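Local coordinates for protein glucosamine kinase (Streptacidiphilus jiangxiensis, PDB 6HWJ) that catalyses the ATP-dependent, magnesium-requiring phosphorylation of D-glucosamine to D-glucosamine 6-phosphate and acts to a lesser extent on glucose, at residues E409-Y412 with A413-L417. Residues are numbered along the deposited sequence; the frame is centred on the assembly and turned at random.
Sequences EYLY and AVRHL
Y412 and H416 meet one turn apart near the C-terminal end of helix 398-416. H416 CB sits over one face of the phenol ring, a CH-pi contact 4.2 Å from the Y412 ring centroid, displaced toward the rim. The imidazole comes in obliquely, its plane 36° from that of the phenol, and ND1 lies 3.5 Å from Y412 CD1. A chi1 of 172° swings the phenol away from its own amide and along the next turn, where Y412 CE2 touches L417 CB at 4.0 Å. Y412 O accepts the H416 amide N at 2.8 Å, with the bond bent at the hydrogen (131°); R415 N and H416 ND1 add weak bonds to the same oxygen. Upstream, the amides of A413, V414 and R415 make regular i to i-4 helix bonds to E409, Y410 and L411.

On another side of the helix, R415 runs extended beside L411, and its guanidinium is laid with one face on L411 CB, CZ to CB 4.0 Å. R415 NH2 reaches 3.9 Å from L411 CD1 and forms a salt bridge with E259 of helix 243-263; L411 packs on E256 and E259 of the same helix. W420 meets the Y412 ring edge-to-face, touches A413, and donates through NE1 to E409 OE1. E409 binds D-glucosamine, and here the same OE1 is also hydrogen-bonded to a bound molecule probably from the crystallisation liquor. The turn falls in what is inferred to be the substrate specificity determinant motif, and its chemistry is consistent with W420, packed against Y412 and A413, helping to orient the sugar-binding carboxylate of E409.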
ATOM      1  N   GLU A 409      10.791  -3.685 -12.547  1.00 25.27           N
ATOM      2  CA  GLU A 409      10.339  -2.701 -13.520  1.00 27.76           C
ATOM      3  C   GLU A 409      10.384  -3.272 -14.928  1.00 26.90           C
ATOM      4  O   GLU A 409       9.498  -2.978 -15.743  1.00 26.33           O
ATOM      5  CB  GLU A 409      11.185  -1.423 -13.428  1.00 30.17           C
ATOM      6  CG  GLU A 409      11.145  -0.776 -12.069  1.00 31.62           C
ATOM      7  CD  GLU A 409       9.769  -0.225 -11.709  1.00 34.38           C
ATOM      8  OE1 GLU A 409       8.932  -0.018 -12.605  1.00 32.95           O
ATOM      9  OE2 GLU A 409       9.520   0.015 -10.515  1.00 36.80           O
ATOM     10  N   TYR A 410      11.393  -4.109 -15.221  1.00 27.75           N
ATOM     11  CA  TYR A 410      11.412  -4.818 -16.494  1.00 31.21           C
ATOM     12  C   TYR A 410      10.168  -5.684 -16.665  1.00 31.58           C
ATOM     13  O   TYR A 410       9.575  -5.743 -17.758  1.00 30.06           O
ATOM     14  CB  TYR A 410      12.644  -5.719 -16.614  1.00 30.02           C
ATOM     15  CG  TYR A 410      13.971  -5.037 -16.804  1.00 29.32           C
ATOM     16  CD1 TYR A 410      14.296  -4.434 -18.005  1.00 29.30           C
ATOM     17  CD2 TYR A 410      14.933  -5.068 -15.801  1.00 29.52           C
ATOM     18  CE1 TYR A 410      15.538  -3.844 -18.192  1.00 31.56           C
ATOM     19  CE2 TYR A 410      16.175  -4.496 -15.981  1.00 31.71           C
ATOM     20  CZ  TYR A 410      16.478  -3.894 -17.175  1.00 33.35           C
ATOM     21  OH  TYR A 410      17.718  -3.324 -17.342  1.00 39.44           O
ATOM     22  N   LEU A 411       9.777  -6.392 -15.603  1.00 31.05           N
ATOM     23  CA  LEU A 411       8.635  -7.283 -15.693  1.00 32.74           C
ATOM     24  C   LEU A 411       7.351  -6.484 -15.860  1.00 32.82           C
ATOM     25  O   LEU A 411       6.483  -6.861 -16.657  1.00 32.15           O
ATOM     26  CB  LEU A 411       8.571  -8.196 -14.456  1.00 33.20           C
ATOM     27  CG  LEU A 411       9.737  -9.173 -14.286  1.00 35.92           C
ATOM     28  CD1 LEU A 411       9.534 -10.067 -13.050  1.00 40.25           C
ATOM     29  CD2 LEU A 411       9.922 -10.058 -15.517  1.00 38.25           C
ATOM     30  N   TYR A 412       7.210  -5.378 -15.125  1.00 33.12           N
ATOM     31  CA  TYR A 412       6.071  -4.495 -15.356  1.00 33.98           C
ATOM     32  C   TYR A 412       6.015  -4.063 -16.823  1.00 32.72           C
ATOM     33  O   TYR A 412       4.966  -4.137 -17.471  1.00 31.74           O
ATOM     34  CB  TYR A 412       6.145  -3.281 -14.446  1.00 35.72           C
ATOM     35  CG  TYR A 412       5.099  -2.248 -14.788  1.00 37.29           C
ATOM     36  CD1 TYR A 412       3.793  -2.379 -14.328  1.00 36.94           C
ATOM     37  CD2 TYR A 412       5.408  -1.162 -15.596  1.00 35.18           C
ATOM     38  CE1 TYR A 412       2.825  -1.437 -14.654  1.00 38.28           C
ATOM     39  CE2 TYR A 412       4.450  -0.234 -15.930  1.00 36.70           C
ATOM     40  CZ  TYR A 412       3.159  -0.377 -15.456  1.00 37.65           C
ATOM     41  OH  TYR A 412       2.209   0.549 -15.785  1.00 39.56           O
ATOM     42  N   ALA A 413       7.158  -3.651 -17.370  1.00 31.46           N
ATOM     43  CA  ALA A 413       7.198  -3.161 -18.737  1.00 31.48           C
ATOM     44  C   ALA A 413       6.720  -4.222 -19.716  1.00 31.76           C
ATOM     45  O   ALA A 413       5.825  -3.969 -20.532  1.00 33.12           O
ATOM     46  CB  ALA A 413       8.621  -2.701 -19.084  1.00 32.13           C
ATOM     47  N   VAL A 414       7.316  -5.418 -19.666  1.00 32.23           N
ATOM     48  CA  VAL A 414       7.011  -6.418 -20.680  1.00 36.17           C
ATOM     49  C   VAL A 414       5.567  -6.897 -20.541  1.00 37.12           C
ATOM     50  O   VAL A 414       4.952  -7.307 -21.522  1.00 39.43           O
ATOM     51  CB  VAL A 414       7.999  -7.598 -20.620  1.00 41.61           C
ATOM     52  CG1 VAL A 414       9.421  -7.108 -20.919  1.00 41.55           C
ATOM     53  CG2 VAL A 414       7.935  -8.308 -19.260  1.00 39.75           C
ATOM     54  N   ARG A 415       4.991  -6.804 -19.347  1.00 35.83           N
ATOM     55  CA  ARG A 415       3.631  -7.270 -19.136  1.00 37.97           C
ATOM     56  C   ARG A 415       2.575  -6.200 -19.409  1.00 37.28           C
ATOM     57  O   ARG A 415       1.435  -6.547 -19.759  1.00 37.81           O
ATOM     58  CB  ARG A 415       3.453  -7.761 -17.694  1.00 38.68           C
ATOM     59  CG  ARG A 415       4.279  -8.973 -17.337  1.00 45.40           C
ATOM     60  CD  ARG A 415       4.290  -9.176 -15.834  1.00 51.75           C
ATOM     61  NE  ARG A 415       5.104 -10.327 -15.436  1.00 59.93           N
ATOM     62  CZ  ARG A 415       5.398 -10.627 -14.173  1.00 66.71           C
ATOM     63  NH1 ARG A 415       4.952  -9.862 -13.184  1.00 67.96           N
ATOM     64  NH2 ARG A 415       6.140 -11.686 -13.902  1.00 69.78           N
ATOM     65  N   HIS A 416       2.911  -4.931 -19.264  1.00 32.92           N
ATOM     66  CA  HIS A 416       1.906  -3.868 -19.256  1.00 37.38           C
ATOM     67  C   HIS A 416       2.269  -2.653 -20.088  1.00 38.97           C
ATOM     68  O   HIS A 416       1.348  -1.953 -20.532  1.00 39.20           O
ATOM     69  CB  HIS A 416       1.651  -3.392 -17.808  1.00 39.44           C
ATOM     70  CG  HIS A 416       1.270  -4.497 -16.869  1.00 40.89           C
ATOM     71  ND1 HIS A 416       2.137  -4.992 -15.915  1.00 40.87           N
ATOM     72  CD2 HIS A 416       0.120  -5.204 -16.742  1.00 42.30           C
ATOM     73  CE1 HIS A 416       1.538  -5.958 -15.238  1.00 40.28           C
ATOM     74  NE2 HIS A 416       0.317  -6.113 -15.724  1.00 44.03           N
ATOM     75  N   LEU A 417       3.540  -2.355 -20.314  1.00 37.18           N
ATOM     76  CA  LEU A 417       3.949  -1.102 -20.924  1.00 33.98           C
ATOM     77  C   LEU A 417       5.346  -1.258 -21.513  1.00 30.36           C
ATOM     78  O   LEU A 417       6.327  -0.890 -20.870  1.00 31.24           O
ATOM     79  CB  LEU A 417       3.912   0.021 -19.898  1.00 28.32           C
ATOM     80  CG  LEU A 417       3.955   1.457 -20.442  1.00 27.00           C
ATOM     81  CD1 LEU A 417       2.692   1.792 -21.239  1.00 30.38           C
ATOM     82  CD2 LEU A 417       4.168   2.433 -19.300  1.00 30.16           C
TER